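Local structure of pyrethroid hydrolase (Sphingobium faniae, 5Y5R) at residues H34-T39 and R59-I64; L49-M54 and S175-G180; S72-H77 and A96-L101; I84-Q89 and P182-G187. The protein catalyses the hydrolysis of pyrethroid pesticides, splitting the ester of compounds such as cypermethrin and permethrin into an alcohol and a cyclopropanecarboxylic acid. One frame throughout, in Å; residues are numbered along the deposited sequence.

Interaction 1 (H34-T39 and R59-I64)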
# COMPACT_ATOMS: atom_id res chain seq x y z
N HIS A 34 10.38 -4.54 -8.24
CA HIS A 34 9.26 -5.44 -8.46
C HIS A 34 7.96 -4.68 -8.16
O HIS A 34 7.94 -3.79 -7.30
CB HIS A 34 9.38 -6.68 -7.56
CG HIS A 34 10.71 -7.38 -7.63
ND1 HIS A 34 10.94 -8.45 -8.48
CD2 HIS A 34 11.87 -7.18 -6.97
CE1 HIS A 34 12.18 -8.87 -8.33
NE2 HIS A 34 12.77 -8.11 -7.42
N ALA A 35 6.93 -4.92 -8.97
CA ALA A 35 5.59 -4.39 -8.71
C ALA A 35 4.56 -5.47 -9.05
O ALA A 35 3.85 -5.38 -10.05
CB ALA A 35 5.35 -3.10 -9.49
N PRO A 36 4.46 -6.50 -8.22
CA PRO A 36 3.62 -7.66 -8.55
C PRO A 36 2.14 -7.42 -8.31
O PRO A 36 1.75 -6.53 -7.56
CB PRO A 36 4.14 -8.75 -7.61
CG PRO A 36 4.63 -7.95 -6.39
CD PRO A 36 5.17 -6.65 -6.93
N ASP A 37 1.32 -8.17 -9.04
CA ASP A 37 -0.08 -8.32 -8.68
C ASP A 37 -0.23 -9.20 -7.44
O ASP A 37 0.30 -10.32 -7.39
CB ASP A 37 -0.84 -8.95 -9.86
CG ASP A 37 -0.96 -8.03 -11.06
OD1 ASP A 37 -0.80 -6.78 -10.94
OD2 ASP A 37 -1.18 -8.57 -12.17
N LEU A 38 -0.95 -8.73 -6.43
CA LEU A 38 -1.25 -9.65 -5.35
C LEU A 38 -2.27 -10.68 -5.86
O LEU A 38 -2.72 -10.62 -7.00
CB LEU A 38 -1.73 -8.89 -4.10
CG LEU A 38 -0.68 -8.02 -3.38
CD1 LEU A 38 -1.19 -7.38 -2.07
CD2 LEU A 38 0.51 -8.84 -3.04
N THR A 39 -2.53 -11.70 -5.05
CA THR A 39 -3.45 -12.75 -5.46
C THR A 39 -4.84 -12.17 -5.68
O THR A 39 -5.30 -11.32 -4.92
CB THR A 39 -3.47 -13.86 -4.41
OG1 THR A 39 -2.14 -14.40 -4.30
CG2 THR A 39 -4.45 -14.96 -4.76
N ARG A 59 1.37 -13.98 -1.23
CA ARG A 59 2.34 -15.00 -1.64
C ARG A 59 3.16 -14.59 -2.87
O ARG A 59 4.34 -14.95 -2.95
CB ARG A 59 1.61 -16.33 -1.88
CG ARG A 59 2.52 -17.54 -2.11
CD ARG A 59 1.82 -18.83 -1.67
NE ARG A 59 0.68 -19.23 -2.49
CZ ARG A 59 -0.30 -20.01 -2.03
NH1 ARG A 59 -0.29 -20.44 -0.76
NH2 ARG A 59 -1.31 -20.36 -2.83
N PRO A 60 2.62 -13.80 -3.81
CA PRO A 60 3.50 -13.29 -4.87
C PRO A 60 4.69 -12.49 -4.37
O PRO A 60 5.72 -12.46 -5.05
CB PRO A 60 2.56 -12.45 -5.73
CG PRO A 60 1.23 -13.07 -5.55
CD PRO A 60 1.20 -13.61 -4.15
N VAL A 61 4.58 -11.80 -3.24
CA VAL A 61 5.74 -11.08 -2.70
C VAL A 61 6.67 -12.03 -1.97
O VAL A 61 7.90 -11.97 -2.15
CB VAL A 61 5.28 -9.95 -1.78
CG1 VAL A 61 6.49 -9.33 -1.06
CG2 VAL A 61 4.49 -8.94 -2.58
N ALA A 62 6.11 -12.96 -1.19
CA ALA A 62 6.95 -13.92 -0.50
C ALA A 62 7.81 -14.68 -1.50
O ALA A 62 8.98 -14.98 -1.23
CB ALA A 62 6.10 -14.89 0.33
N ASP A 63 7.23 -14.97 -2.68
CA ASP A 63 7.99 -15.57 -3.77
C ASP A 63 9.17 -14.70 -4.19
O ASP A 63 10.28 -15.20 -4.38
CB ASP A 63 7.09 -15.81 -4.99
CG ASP A 63 5.91 -16.75 -4.70
OD1 ASP A 63 5.97 -17.56 -3.75
OD2 ASP A 63 4.94 -16.70 -5.49
N ILE A 64 8.94 -13.39 -4.36
CA ILE A 64 10.02 -12.51 -4.81
C ILE A 64 11.11 -12.44 -3.75
O ILE A 64 12.30 -12.63 -4.03
CB ILE A 64 9.50 -11.10 -5.13
CG1 ILE A 64 8.65 -11.07 -6.40
CG2 ILE A 64 10.71 -10.12 -5.34
CD1 ILE A 64 8.02 -9.73 -6.65

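Interaction 2 (L49-M54 and S175-G180). With 8NL ((2-methyl-3-phenyl-phenyl)methyl (1~{S})-3-[(~{E})-2-chloranyl-3,3,3-tris(fluoranyl)prop-1-enyl]-2,2-dimethyl-cyclopropane-1-carboxylate), chain G.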
# COMPACT_ATOMS: atom_id res chain seq x y z
N LEU A 49 -12.86 -13.95 -4.81
CA LEU A 49 -13.22 -15.10 -3.99
C LEU A 49 -12.11 -16.13 -3.88
O LEU A 49 -12.20 -17.04 -3.04
CB LEU A 49 -14.50 -15.76 -4.48
CG LEU A 49 -15.79 -14.94 -4.42
CD1 LEU A 49 -16.93 -15.68 -5.11
CD2 LEU A 49 -16.18 -14.61 -3.00
N SER A 50 -11.09 -16.05 -4.73
CA SER A 50 -9.98 -16.99 -4.66
C SER A 50 -9.04 -16.71 -3.50
O SER A 50 -8.32 -17.60 -3.06
CB SER A 50 -9.20 -16.96 -5.99
OG SER A 50 -8.49 -15.73 -6.12
N VAL A 51 -9.05 -15.51 -2.95
CA VAL A 51 -8.13 -15.22 -1.86
C VAL A 51 -8.60 -15.95 -0.61
O VAL A 51 -9.68 -15.66 -0.08
CB VAL A 51 -8.03 -13.72 -1.62
CG1 VAL A 51 -7.03 -13.47 -0.51
CG2 VAL A 51 -7.66 -13.02 -2.91
N VAL A 52 -7.75 -16.80 -0.07
CA VAL A 52 -8.12 -17.56 1.12
C VAL A 52 -7.80 -16.79 2.39
O VAL A 52 -8.68 -16.58 3.23
CB VAL A 52 -7.39 -18.91 1.11
CG1 VAL A 52 -7.75 -19.64 2.37
CG2 VAL A 52 -7.76 -19.69 -0.15
N ASP A 53 -6.57 -16.31 2.52
CA ASP A 53 -6.14 -15.59 3.72
C ASP A 53 -4.92 -14.76 3.32
O ASP A 53 -4.56 -14.69 2.14
CB ASP A 53 -5.92 -16.55 4.90
CG ASP A 53 -4.83 -17.58 4.64
OD1 ASP A 53 -4.13 -17.49 3.61
OD2 ASP A 53 -4.67 -18.50 5.48
N MSE A 54 -4.28 -14.12 4.29
CA MSE A 54 -3.22 -13.18 3.95
C MSE A 54 -1.97 -13.85 3.44
O MSE A 54 -1.30 -13.31 2.57
CB MSE A 54 -2.88 -12.31 5.15
CG MSE A 54 -3.94 -11.24 5.41
SE MSE A 54 -4.00 -9.90 3.99
CE MSE A 54 -2.45 -8.77 4.56
N SER A 175 -10.95 -8.28 -2.67
CA SER A 175 -11.26 -9.15 -1.53
C SER A 175 -11.26 -8.37 -0.22
O SER A 175 -10.47 -7.45 -0.01
CB SER A 175 -10.24 -10.28 -1.43
OG SER A 175 -10.40 -10.97 -0.20
N THR A 176 -12.18 -8.71 0.67
CA THR A 176 -12.23 -8.02 1.96
C THR A 176 -11.25 -8.60 2.97
O THR A 176 -11.14 -8.08 4.09
CB THR A 176 -13.66 -8.03 2.50
OG1 THR A 176 -14.06 -9.39 2.69
CG2 THR A 176 -14.62 -7.31 1.55
N VAL A 177 -10.47 -9.60 2.54
CA VAL A 177 -9.55 -10.30 3.44
C VAL A 177 -8.55 -9.37 4.13
O VAL A 177 -8.32 -9.55 5.34
CB VAL A 177 -8.84 -11.44 2.68
CG1 VAL A 177 -7.56 -11.89 3.41
CG2 VAL A 177 -9.77 -12.62 2.50
N PRO A 178 -7.84 -8.48 3.43
CA PRO A 178 -6.92 -7.58 4.14
C PRO A 178 -7.59 -6.60 5.09
O PRO A 178 -6.95 -6.16 6.04
CB PRO A 178 -6.16 -6.88 3.00
CG PRO A 178 -7.03 -6.98 1.83
CD PRO A 178 -7.70 -8.33 1.97
N PHE A 179 -8.84 -6.22 4.84
CA PHE A 179 -9.48 -5.25 5.71
C PHE A 179 -9.69 -5.81 7.11
O PHE A 179 -9.75 -5.03 8.08
CB PHE A 179 -10.81 -4.78 5.14
CG PHE A 179 -10.65 -3.78 4.05
CD1 PHE A 179 -10.53 -2.43 4.35
CD2 PHE A 179 -10.60 -4.18 2.73
CE1 PHE A 179 -10.38 -1.50 3.33
CE2 PHE A 179 -10.45 -3.27 1.72
CZ PHE A 179 -10.34 -1.94 2.01
N GLY A 180 -9.82 -7.12 7.23
CA GLY A 180 -10.24 -7.70 8.47
C GLY A 180 -9.15 -8.43 9.23
O GLY A 180 -9.42 -8.96 10.31
C 8NL G . -9.56 2.03 -5.16
C8 8NL G . -10.14 2.50 -9.15
C9 8NL G . -11.26 2.23 -9.94
C10 8NL G . -12.51 2.68 -9.55
C11 8NL G . -12.59 3.39 -8.36
C12 8NL G . -11.46 3.66 -7.58
C13 8NL G . -6.85 2.66 -3.93
O 8NL G . -7.63 2.97 -2.75
CL 8NL G . -12.22 2.54 2.72
C21 8NL G . -10.95 2.19 1.54
C22 8NL G . -11.35 1.49 0.27
F2 8NL G . -11.32 2.37 -0.71
F1 8NL G . -10.58 0.46 -0.03
F 8NL G . -12.58 1.05 0.44
C20 8NL G . -9.69 2.59 1.78
C16 8NL G . -8.57 2.27 0.82
C17 8NL G . -7.40 3.15 1.23
C18 8NL G . -6.71 1.96 1.89
C19 8NL G . -7.79 4.28 2.21
C15 8NL G . -8.00 3.26 -0.20
C14 8NL G . -7.36 2.49 -1.36
O1 8NL G . -6.69 1.48 -1.14
C2 8NL G . -7.34 3.18 -5.29
C3 8NL G . -6.45 3.96 -6.00
C4 8NL G . -6.75 4.50 -7.25
C5 8NL G . -7.98 4.21 -7.84
C6 8NL G . -8.92 3.43 -7.18
C1 8NL G . -8.59 2.90 -5.90
C7 8NL G . -10.21 3.20 -7.96
O HOH W 1 -11.80 -13.64 -0.40

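Interaction 3 (S72-H77 and A96-L101)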
# COMPACT_ATOMS: atom_id res chain seq x y z
N SER A 72 15.43 -6.58 1.11
CA SER A 72 14.40 -5.90 0.32
C SER A 72 13.74 -4.75 1.07
O SER A 72 13.49 -4.82 2.28
CB SER A 72 13.30 -6.86 -0.10
OG SER A 72 13.79 -7.85 -0.99
N ILE A 73 13.31 -3.76 0.30
CA ILE A 73 12.43 -2.71 0.80
C ILE A 73 11.01 -3.05 0.35
O ILE A 73 10.78 -3.34 -0.83
CB ILE A 73 12.86 -1.32 0.28
CG1 ILE A 73 14.33 -1.03 0.62
CG2 ILE A 73 11.97 -0.25 0.88
CD1 ILE A 73 14.62 -0.72 2.10
N LEU A 74 10.07 -3.02 1.28
CA LEU A 74 8.67 -3.26 0.99
C LEU A 74 7.93 -1.95 1.09
O LEU A 74 8.05 -1.24 2.11
CB LEU A 74 8.06 -4.27 1.97
CG LEU A 74 8.64 -5.67 2.01
CD1 LEU A 74 7.68 -6.59 2.78
CD2 LEU A 74 8.90 -6.13 0.57
N LEU A 75 7.20 -1.61 0.04
CA LEU A 75 6.36 -0.42 0.01
C LEU A 75 4.91 -0.85 -0.20
O LEU A 75 4.61 -1.67 -1.09
CB LEU A 75 6.77 0.56 -1.09
CG LEU A 75 6.01 1.89 -1.16
CD1 LEU A 75 6.94 3.00 -1.68
CD2 LEU A 75 4.74 1.83 -2.06
N GLY A 76 4.04 -0.32 0.62
CA GLY A 76 2.61 -0.52 0.47
C GLY A 76 1.94 0.81 0.20
O GLY A 76 2.30 1.82 0.81
N HIS A 77 0.98 0.82 -0.72
CA HIS A 77 0.14 1.99 -0.92
C HIS A 77 -1.26 1.70 -0.36
O HIS A 77 -1.79 0.61 -0.55
CB HIS A 77 0.06 2.42 -2.37
CG HIS A 77 -0.98 3.48 -2.63
ND1 HIS A 77 -2.13 3.23 -3.35
CD2 HIS A 77 -1.03 4.78 -2.26
CE1 HIS A 77 -2.84 4.34 -3.42
NE2 HIS A 77 -2.21 5.29 -2.75
N ALA A 96 14.54 -5.33 5.09
CA ALA A 96 15.39 -4.32 5.70
C ALA A 96 14.67 -3.01 5.98
O ALA A 96 15.23 -2.16 6.68
CB ALA A 96 16.61 -4.04 4.80
N GLY A 97 13.49 -2.79 5.41
CA GLY A 97 12.79 -1.53 5.59
C GLY A 97 11.34 -1.60 5.16
O GLY A 97 10.97 -2.36 4.26
N LEU A 98 10.51 -0.78 5.80
CA LEU A 98 9.08 -0.72 5.50
C LEU A 98 8.69 0.71 5.14
O LEU A 98 8.95 1.65 5.89
CB LEU A 98 8.23 -1.20 6.68
CG LEU A 98 8.35 -2.69 7.01
CD1 LEU A 98 7.60 -3.01 8.30
CD2 LEU A 98 7.83 -3.57 5.87
N ILE A 99 8.03 0.87 4.00
CA ILE A 99 7.58 2.18 3.55
C ILE A 99 6.07 2.16 3.43
O ILE A 99 5.52 1.40 2.63
CB ILE A 99 8.20 2.55 2.20
CG1 ILE A 99 9.74 2.53 2.27
CG2 ILE A 99 7.72 3.92 1.76
CD1 ILE A 99 10.34 2.89 0.97
N TYR A 100 5.40 3.05 4.17
CA TYR A 100 3.94 3.18 4.15
C TYR A 100 3.57 4.46 3.40
O TYR A 100 3.70 5.56 3.94
CB TYR A 100 3.36 3.17 5.56
CG TYR A 100 3.58 1.90 6.32
CD1 TYR A 100 4.78 1.64 6.97
CD2 TYR A 100 2.60 0.94 6.39
CE1 TYR A 100 5.00 0.49 7.68
CE2 TYR A 100 2.80 -0.23 7.08
CZ TYR A 100 4.01 -0.46 7.72
OH TYR A 100 4.21 -1.62 8.44
N LEU A 101 3.09 4.31 2.17
CA LEU A 101 2.77 5.44 1.28
C LEU A 101 1.28 5.73 1.36
O LEU A 101 0.47 5.09 0.66
CB LEU A 101 3.23 5.14 -0.15
CG LEU A 101 2.85 6.16 -1.23
CD1 LEU A 101 3.32 7.60 -0.91
CD2 LEU A 101 3.36 5.72 -2.58

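Interaction 4 (I84-Q89 and P182-G187)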
# COMPACT_ATOMS: atom_id res chain seq x y z
N ILE A 84 2.36 -5.31 3.81
CA ILE A 84 3.79 -5.22 4.14
C ILE A 84 3.99 -5.47 5.62
O ILE A 84 5.07 -5.92 6.03
CB ILE A 84 4.43 -3.87 3.73
CG1 ILE A 84 4.13 -2.77 4.75
CG2 ILE A 84 4.05 -3.47 2.33
CD1 ILE A 84 4.97 -1.53 4.53
N SER A 85 3.02 -5.11 6.47
CA SER A 85 3.09 -5.48 7.88
C SER A 85 2.98 -7.00 8.06
O SER A 85 3.68 -7.60 8.88
CB SER A 85 1.97 -4.76 8.64
OG SER A 85 2.12 -3.35 8.56
N TRP A 86 2.06 -7.64 7.34
CA TRP A 86 1.95 -9.08 7.46
C TRP A 86 3.23 -9.76 6.98
O TRP A 86 3.78 -10.63 7.67
CB TRP A 86 0.73 -9.57 6.69
CG TRP A 86 0.34 -10.96 7.03
CD1 TRP A 86 -0.65 -11.35 7.87
CD2 TRP A 86 0.93 -12.16 6.52
NE1 TRP A 86 -0.72 -12.73 7.93
CE2 TRP A 86 0.26 -13.24 7.10
CE3 TRP A 86 1.97 -12.42 5.62
CZ2 TRP A 86 0.59 -14.56 6.82
CZ3 TRP A 86 2.30 -13.74 5.34
CH2 TRP A 86 1.61 -14.78 5.94
N LEU A 87 3.74 -9.33 5.83
CA LEU A 87 4.97 -9.90 5.28
C LEU A 87 6.17 -9.65 6.18
O LEU A 87 7.01 -10.53 6.37
CB LEU A 87 5.23 -9.29 3.92
CG LEU A 87 4.41 -9.85 2.76
CD1 LEU A 87 4.33 -8.83 1.62
CD2 LEU A 87 5.04 -11.11 2.30
N ALA A 88 6.25 -8.47 6.79
CA ALA A 88 7.41 -8.16 7.61
C ALA A 88 7.52 -9.17 8.73
O ALA A 88 8.61 -9.68 9.02
CB ALA A 88 7.31 -6.74 8.16
N GLN A 89 6.37 -9.57 9.28
CA GLN A 89 6.35 -10.47 10.42
C GLN A 89 6.80 -11.86 10.04
O GLN A 89 7.45 -12.54 10.84
CB GLN A 89 4.94 -10.46 11.04
CG GLN A 89 4.66 -11.55 12.08
CD GLN A 89 5.63 -11.48 13.22
OE1 GLN A 89 6.13 -10.41 13.54
NE2 GLN A 89 5.86 -12.60 13.89
N PRO A 182 -5.78 -8.74 11.51
CA PRO A 182 -5.00 -7.93 12.44
C PRO A 182 -3.53 -7.98 12.05
O PRO A 182 -3.05 -8.97 11.49
CB PRO A 182 -5.23 -8.62 13.79
CG PRO A 182 -6.28 -9.65 13.59
CD PRO A 182 -6.20 -10.01 12.12
N ASN A 183 -2.81 -6.91 12.39
CA ASN A 183 -1.37 -6.87 12.20
C ASN A 183 -0.69 -7.83 13.16
O ASN A 183 -0.85 -7.68 14.37
CB ASN A 183 -0.81 -5.46 12.38
CG ASN A 183 0.69 -5.40 12.14
OD1 ASN A 183 1.32 -6.39 11.77
ND2 ASN A 183 1.26 -4.23 12.28
N PRO A 184 0.01 -8.85 12.68
CA PRO A 184 0.70 -9.78 13.56
C PRO A 184 2.14 -9.40 13.90
O PRO A 184 2.85 -10.21 14.50
CB PRO A 184 0.68 -11.08 12.75
CG PRO A 184 0.86 -10.57 11.34
CD PRO A 184 0.16 -9.22 11.27
N MSE A 185 2.59 -8.21 13.53
CA MSE A 185 3.98 -7.85 13.79
C MSE A 185 4.33 -7.93 15.25
O MSE A 185 3.68 -7.31 16.09
CB MSE A 185 4.28 -6.46 13.27
CG MSE A 185 4.58 -6.43 11.80
SE MSE A 185 4.67 -4.62 11.25
CE MSE A 185 6.39 -4.24 12.09
N GLU A 186 5.37 -8.71 15.56
CA GLU A 186 5.85 -8.80 16.93
C GLU A 186 7.37 -8.94 16.92
O GLU A 186 7.97 -9.36 15.92
CB GLU A 186 5.24 -10.00 17.65
CG GLU A 186 5.71 -11.32 17.10
CD GLU A 186 5.01 -12.50 17.74
OE1 GLU A 186 3.85 -12.35 18.20
OE2 GLU A 186 5.62 -13.58 17.77
N GLY A 187 7.97 -8.61 18.07
CA GLY A 187 9.37 -8.92 18.26
C GLY A 187 10.30 -8.37 17.20
O GLY A 187 10.51 -7.16 17.08

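Interaction 1 (H34-T39 and R59-I64)
The gamma-branch methyl CG2 of Ile64 sits squarely over the imidazole of His34, 3.4 Å from CG2 to the ring centroid and on the ring normal, a CH-pi contact that leaves it equally far from all five ring atoms. The two side chains meet tip to tip, and the other arm of Ile64 ends near the root of the ring: its terminal CD1 lies 3.5 Å from His34 CB and also touches Pro36, with 3.8 Å between Ile64 CD1 and Pro36 CG. One turn back along the helix, Val61 CG2 fits between two partners, 3.9 Å from Pro36 CG and 4.0 Å from Leu38 CD2. In the alpha/beta hydrolase fold this is the chain leaving the edge strand 32-34 of the central parallel sheet and running over helix 59-67, which packs against the same sheet through Val61 and Ile64 on Ile7. Pro60, near the start of the helix, meets the far end of the loop, its CG 3.4 Å from Asp37 O and its CD 3.4 Å from Thr39 OG1. Polar groups of the loop are held by residues further out: His34 NE2 is bonded to Asp5, Thr39 OG1 to His56 O, and the Asp37 carboxylate forms a salt bridge with Arg15 and hydrogen bonds with Thr42 and Gly16 N.

Interaction 2 (L49-M54 and S175-G180)
Val177 makes the close-fitting part of this contact, its two methyls spread over the chain of the other segment. CG1, anti to its backbone N, lies 3.9 Å from Asp53 C, while CG2 faces Val51, with 4.2 Å between Val177 CG2 and Val51 CG1. Beside it the selenomethionine Met54, bent at chi2 and chi3, folds its selenium onto the neighbouring proline, 3.7 Å from SE to Pro178 CA. Two loops of an alpha/beta hydrolase meet here: 49-54 leads into helix 54-57, with Asp53 as its N-cap through OD1 and His56 N, and 175-180 starts at the end of strand 174-175, an outer strand of the small antiparallel sheet. On the solvent side, the exposed Val52 and Asp53 point their CB atoms away and their side chains add little. Where Val51 meets Ser175 a water bridges the segments, donating to Val51 O at 2.9 Å and accepting from Ser175 OG. That hydroxyl oxygen also accepts a hydrogen bond from Val177 N in an ST turn, 3.1 Å from N to OG. Further along, Phe179 turns to the pyrethroid pocket, where fluorine F1 of 8NL meets the ring edge in plane, 3.2 Å from Phe179 CZ.

Interaction 3 (S72-H77 and A96-L101)
Five backbone hydrogen bonds tie segment 72-77 to the parallel segment 96-101. The shortest, 2.8 Å from Ile99 N to Leu74 O, is followed by Gly76 N to Ile99 O and Leu101 N to Gly76 O, all three nearly along their C=O axes. Leu74 N to Gly97 O is the longest at 3.2 Å, its donor above the carbonyl plane, as is Ala96 N over Ser72 O. Gly97 N is buried without a partner. Between the strong bonds, Leu75 CA lies 3.3 Å from Ile99 O in a CA-H...O contact. On the face carrying Ile73, Leu75, Ile99 and Leu101, Ile73 CG2 meets Ile99 CD1 at 3.5 Å, and Leu75, with CG anti to its backbone N, lays CD1 against Ile99 CG2 at 3.6 Å and CD2 against Leu101 CB at 4.1 Å. An alanine in place of Leu75 would lose both methyl contacts and would probably loosen the packing of Ile99 and Leu101. Helix 237-249 covers this face; helix 80-90, the crossover of this beta-alpha-beta unit, covers the face of Leu74, Leu98 and Tyr100. His77 bonds through NE2 to the backbone O of His230, probably the charge-relay histidine. Regular backbone bonding and apolar faces thus fix the strand that leads into Gly76, in a sequence consistent with a nucleophile elbow.

Interaction 4 (I84-Q89 and P182-G187)
Gln89 reaches from the helix with CG anti to its backbone N, then bends at chi2 (58°), which brings its amide to the backbone of the passing loop. OE1 accepts from Glu186 N at 2.7 Å, with the N-H...O angle 162° and the donor well above the amide plane. The Glu186 side chain crosses obliquely, carboxylate and amide planes 73° apart, its CG 3.5 Å from Gln89 NE2. Gln89 CG is 3.3 Å from Pro184 O and packs 4.0 Å from Pro184 CG. An alanine at Gln89 would remove the acceptor for Glu186 N and would probably loosen the loop's hold on the helix. In this alpha/beta hydrolase the helix is 80-90, which joins two neighbouring strands of the central sheet, and the loop runs on towards strand 194-199. Pro184 meets Trp86 at about a right angle, 3.9 Å from Pro184 CG to Trp86 CD1. Asn183 folds into an Asx turn, OD1 accepting from Met185 N at 2.8 Å, while its ND2 is bonded to Thr106 O. That turn sets the selenomethionine Met185 against Ser85, Met185 CG lying 3.3 Å from Ser85 O and the selenium touching Ser85 CB; the Ser85 hydroxyl is paired with Tyr100 and Gly81 O.

How the interactions relate
Interaction 3 is the buried core, two sheet strands bonded backbone to backbone; the other three are partly buried and lie further out. Helix 80-90 links several of them: its Ile84 packs on Tyr100 and Gly76 of interaction 3, its Leu87 on Val61 of interaction 1, and Trp86 on Met54 of interaction 2. The hydroxyls of Ser85 and Tyr100 add a polar link between interactions 4 and 3. Interactions 1 and 2 meet where Thr39 O touches Val51 CG2. Chemistry follows place: interaction 1 is apolar and CH-pi, interaction 2 adds a bridging water and reaches the ligand, and interaction 4 combines packing with one side-chain-to-backbone hydrogen bond across it.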